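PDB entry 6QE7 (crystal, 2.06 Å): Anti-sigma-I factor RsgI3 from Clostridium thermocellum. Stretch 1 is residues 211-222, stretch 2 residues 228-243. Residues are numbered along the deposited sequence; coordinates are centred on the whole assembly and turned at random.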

# COMPACT_ATOMS: atom_id res chain seq x y z
N THR A 211 4.67 16.54 -9.91
CA THR A 211 6.02 16.94 -10.33
C THR A 211 6.94 16.68 -9.16
O THR A 211 6.65 17.18 -8.05
CB THR A 211 6.12 18.41 -10.75
OG1 THR A 211 5.17 18.63 -11.78
CG2 THR A 211 7.48 18.79 -11.30
N PHE A 212 7.96 15.88 -9.37
CA PHE A 212 9.03 15.70 -8.36
C PHE A 212 10.16 16.62 -8.77
O PHE A 212 10.34 16.86 -9.97
CB PHE A 212 9.44 14.24 -8.19
CG PHE A 212 8.33 13.41 -7.61
CD1 PHE A 212 7.30 12.96 -8.43
CD2 PHE A 212 8.25 13.16 -6.26
CE1 PHE A 212 6.21 12.29 -7.90
CE2 PHE A 212 7.18 12.46 -5.74
CZ PHE A 212 6.16 12.03 -6.56
N HIS A 213 10.81 17.18 -7.77
CA HIS A 213 11.87 18.20 -7.91
C HIS A 213 13.05 17.71 -7.09
O HIS A 213 12.79 17.17 -5.99
CB HIS A 213 11.41 19.54 -7.39
CG HIS A 213 10.09 20.01 -7.87
ND1 HIS A 213 9.97 20.96 -8.87
CD2 HIS A 213 8.83 19.75 -7.41
CE1 HIS A 213 8.69 21.24 -9.04
NE2 HIS A 213 7.97 20.52 -8.12
N THR A 214 14.25 17.73 -7.67
CA THR A 214 15.51 17.54 -6.90
C THR A 214 16.29 18.85 -6.94
O THR A 214 16.32 19.57 -7.95
CB THR A 214 16.34 16.34 -7.35
OG1 THR A 214 16.62 16.63 -8.70
CG2 THR A 214 15.64 15.00 -7.19
N VAL A 215 16.82 19.14 -5.78
CA VAL A 215 17.85 20.17 -5.51
C VAL A 215 19.06 19.39 -4.99
O VAL A 215 18.95 18.72 -3.94
CB VAL A 215 17.41 21.27 -4.52
CG1 VAL A 215 18.54 22.31 -4.30
CG2 VAL A 215 16.20 21.97 -5.01
N ALA A 216 20.18 19.47 -5.71
CA ALA A 216 21.31 18.57 -5.45
C ALA A 216 22.67 19.19 -5.80
O ALA A 216 22.79 19.70 -6.90
CB ALA A 216 21.04 17.37 -6.31
N ASN A 217 23.68 18.91 -4.99
CA ASN A 217 25.10 19.34 -5.24
C ASN A 217 25.86 18.32 -6.12
O ASN A 217 27.02 18.57 -6.47
CB ASN A 217 25.82 19.59 -3.92
CG ASN A 217 25.45 20.92 -3.29
OD1 ASN A 217 24.57 21.63 -3.78
ND2 ASN A 217 26.10 21.25 -2.18
N GLY A 218 25.26 17.21 -6.51
CA GLY A 218 25.94 16.17 -7.32
C GLY A 218 24.96 15.59 -8.30
O GLY A 218 24.11 16.32 -8.80
N GLY A 219 25.15 14.34 -8.66
CA GLY A 219 24.27 13.65 -9.63
C GLY A 219 23.05 13.03 -8.94
O GLY A 219 23.20 12.48 -7.81
N VAL A 220 21.91 13.02 -9.64
CA VAL A 220 20.64 12.42 -9.15
C VAL A 220 20.01 11.56 -10.24
O VAL A 220 20.09 11.90 -11.45
CB VAL A 220 19.65 13.49 -8.68
CG1 VAL A 220 20.09 14.09 -7.37
CG2 VAL A 220 19.47 14.59 -9.70
N ARG A 221 19.36 10.51 -9.81
CA ARG A 221 18.29 9.82 -10.58
C ARG A 221 17.09 9.58 -9.67
O ARG A 221 17.31 9.24 -8.47
CB ARG A 221 18.82 8.50 -11.14
CG ARG A 221 19.88 8.65 -12.21
CD ARG A 221 20.22 7.27 -12.74
NE ARG A 221 20.84 7.47 -14.04
CZ ARG A 221 22.09 7.12 -14.33
NH1 ARG A 221 22.86 6.54 -13.42
NH2 ARG A 221 22.55 7.34 -15.55
N VAL A 222 15.88 9.73 -10.23
CA VAL A 222 14.57 9.45 -9.55
C VAL A 222 13.68 8.59 -10.44
O VAL A 222 13.42 8.95 -11.59
CB VAL A 222 13.82 10.70 -9.13
CG1 VAL A 222 12.52 10.30 -8.43
CG2 VAL A 222 14.69 11.64 -8.26
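Stretch 2, residues 228-243: LIIDNWQNQGKEAENS

Stretch 2 folds back along stretch 1 as two extended segments joined by a loop, and each segment pairs antiparallel with one strand of stretch 1. Strand 228-232 runs beside strand 219-222, with axes 4.7 Å apart at closest and N-to-C directions differing by 170°. Residues 233-239 form the loop, in which E239 adopts a left-handed backbone (phi/psi 36/49°), and strand 240-243 then pairs with strand 211-216 at 4.6 Å and a signed crossing angle of 163°.

In the first ladder V222 N donates to I230 O (3.0 Å), while V222 O accepts both I230 N (3.3 Å) and I229 N (2.9 Å). V220 N to N232 O (3.0 Å) and N232 N to V220 O (2.9 Å) continue the register. G219 lies so close to the backbone of W233 (CA to W233 O, 3.3 Å) that a CB there would clash with this carbonyl. In the second ladder T214 N bonds N242 O (2.9 Å) and N242 N bonds T214 O (3.0 Å); A216 N bonds A240 O (2.9 Å), whereas the return bond from A240 N to A216 O (3.1 Å) is weak.

Side chains secure the loop between the ladders. N235 ND2 makes a very short hydrogen bond to G218 O (2.5 Å), and N217 OD1 accepts E239 N (2.7 Å). R221 combines two contacts: its NE forms a salt bridge with D231 OD1 (2.7 Å) near the guanidinium plane, leaving a face of that group to stack on the W233 ring, with planes at 18° and R221 NH1 3.4 Å from W233 CG. On the other side of the sheet, I230 packs against V222 (CB to CB, 3.9 Å) and V220 (CG2 to CG2, 4.1 Å). There a water bridges T214 OG1 (2.7 Å) and N242 OD1 (2.9 Å).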

# COMPACT_ATOMS: atom_id res chain seq x y z
N LEU A 228 11.65 6.19 -14.84
CA LEU A 228 12.77 7.13 -14.65
C LEU A 228 12.25 8.49 -15.02
O LEU A 228 12.04 8.65 -16.15
CB LEU A 228 13.93 6.73 -15.57
CG LEU A 228 15.12 7.68 -15.45
CD1 LEU A 228 15.65 7.61 -14.03
CD2 LEU A 228 16.21 7.34 -16.47
N ILE A 229 12.09 9.42 -14.10
CA ILE A 229 11.51 10.75 -14.43
C ILE A 229 12.53 11.86 -14.21
O ILE A 229 12.20 12.99 -14.59
CB ILE A 229 10.23 10.97 -13.61
CG1 ILE A 229 10.51 11.03 -12.10
CG2 ILE A 229 9.21 9.90 -13.95
CD1 ILE A 229 9.41 11.75 -11.33
N ILE A 230 13.60 11.61 -13.48
CA ILE A 230 14.77 12.53 -13.38
C ILE A 230 16.06 11.77 -13.66
O ILE A 230 16.23 10.71 -13.05
CB ILE A 230 14.79 13.20 -12.02
CG1 ILE A 230 13.50 13.99 -11.83
CG2 ILE A 230 16.05 14.04 -11.82
CD1 ILE A 230 13.38 14.75 -10.53
N ASP A 231 16.96 12.30 -14.51
CA ASP A 231 18.24 11.62 -14.85
C ASP A 231 19.32 12.68 -15.11
O ASP A 231 19.48 13.09 -16.21
CB ASP A 231 18.03 10.70 -16.05
CG ASP A 231 19.17 9.73 -16.33
OD1 ASP A 231 20.03 9.56 -15.46
OD2 ASP A 231 19.12 9.09 -17.42
N ASN A 232 19.98 13.14 -14.07
CA ASN A 232 21.08 14.11 -14.17
C ASN A 232 22.25 13.57 -13.34
O ASN A 232 22.60 14.14 -12.33
CB ASN A 232 20.57 15.49 -13.79
CG ASN A 232 21.62 16.56 -13.97
OD1 ASN A 232 22.55 16.37 -14.77
ND2 ASN A 232 21.48 17.66 -13.22
N TRP A 233 22.76 12.42 -13.71
CA TRP A 233 23.75 11.69 -12.91
C TRP A 233 25.14 12.36 -12.98
O TRP A 233 25.93 12.07 -12.07
CB TRP A 233 23.82 10.26 -13.40
CG TRP A 233 24.58 9.35 -12.52
CD1 TRP A 233 25.65 8.56 -12.84
CD2 TRP A 233 24.30 9.11 -11.14
NE1 TRP A 233 26.08 7.88 -11.74
CE2 TRP A 233 25.28 8.20 -10.68
CE3 TRP A 233 23.35 9.61 -10.25
CZ2 TRP A 233 25.29 7.73 -9.37
CZ3 TRP A 233 23.40 9.19 -8.94
CH2 TRP A 233 24.32 8.22 -8.52
N GLN A 234 25.44 13.15 -14.03
CA GLN A 234 26.76 13.83 -14.24
C GLN A 234 26.77 15.19 -13.54
O GLN A 234 27.82 15.82 -13.38
CB GLN A 234 27.06 13.97 -15.75
CG GLN A 234 27.07 12.65 -16.54
CD GLN A 234 27.98 11.57 -15.99
OE1 GLN A 234 29.20 11.74 -15.93
NE2 GLN A 234 27.42 10.42 -15.62
N ASN A 235 25.64 15.67 -13.05
CA ASN A 235 25.58 17.09 -12.62
C ASN A 235 26.66 17.36 -11.57
O ASN A 235 26.87 16.50 -10.64
CB ASN A 235 24.23 17.53 -12.06
CG ASN A 235 24.36 18.76 -11.17
OD1 ASN A 235 24.69 19.85 -11.68
ND2 ASN A 235 24.20 18.58 -9.86
N GLN A 236 27.20 18.56 -11.63
CA GLN A 236 28.22 19.11 -10.70
C GLN A 236 27.74 20.43 -10.08
O GLN A 236 28.25 20.79 -9.02
CB GLN A 236 29.50 19.29 -11.53
CG GLN A 236 30.76 18.83 -10.82
CD GLN A 236 30.64 17.40 -10.37
OE1 GLN A 236 29.88 17.09 -9.45
NE2 GLN A 236 31.41 16.53 -11.00
N GLY A 237 26.80 21.14 -10.71
CA GLY A 237 26.34 22.47 -10.27
C GLY A 237 25.90 22.40 -8.83
O GLY A 237 25.39 21.32 -8.40
N LYS A 238 26.14 23.46 -8.07
CA LYS A 238 25.69 23.60 -6.67
C LYS A 238 24.16 23.73 -6.71
O LYS A 238 23.65 24.40 -7.61
CB LYS A 238 26.34 24.80 -5.97
CG LYS A 238 25.64 25.25 -4.68
CD LYS A 238 26.41 26.21 -3.78
CE LYS A 238 25.76 26.33 -2.41
NZ LYS A 238 26.74 26.47 -1.31
N GLU A 239 23.45 23.06 -5.82
CA GLU A 239 21.96 23.11 -5.78
C GLU A 239 21.39 23.19 -7.20
O GLU A 239 20.57 24.08 -7.43
CB GLU A 239 21.51 24.28 -4.89
CG GLU A 239 22.00 24.08 -3.46
CD GLU A 239 21.69 25.19 -2.49
OE1 GLU A 239 20.62 25.82 -2.66
OE2 GLU A 239 22.51 25.42 -1.60
N ALA A 240 21.84 22.33 -8.12
CA ALA A 240 21.21 22.17 -9.45
C ALA A 240 19.80 21.60 -9.23
O ALA A 240 19.64 20.70 -8.32
CB ALA A 240 22.02 21.25 -10.36
N GLU A 241 18.84 22.10 -10.03
CA GLU A 241 17.38 21.77 -9.98
C GLU A 241 17.02 20.92 -11.18
O GLU A 241 17.43 21.25 -12.28
CB GLU A 241 16.58 23.06 -9.91
CG GLU A 241 16.85 23.75 -8.58
CD GLU A 241 16.65 25.25 -8.58
OE1 GLU A 241 15.65 25.67 -9.18
OE2 GLU A 241 17.51 26.01 -8.00
N ASN A 242 16.35 19.80 -10.91
CA ASN A 242 15.74 18.92 -11.92
C ASN A 242 14.29 18.74 -11.51
O ASN A 242 14.02 18.88 -10.33
CB ASN A 242 16.50 17.60 -12.03
CG ASN A 242 17.88 17.88 -12.57
OD1 ASN A 242 18.77 18.24 -11.81
ND2 ASN A 242 17.97 17.93 -13.90
N SER A 243 13.44 18.45 -12.50
CA SER A 243 12.02 18.09 -12.30
C SER A 243 11.60 17.06 -13.33
O SER A 243 12.25 16.90 -14.43
CB SER A 243 11.12 19.29 -12.23
OG SER A 243 10.79 19.79 -13.51
O HOH W 1 12.45 21.94 -10.19
O HOH W 2 18.91 18.09 -8.95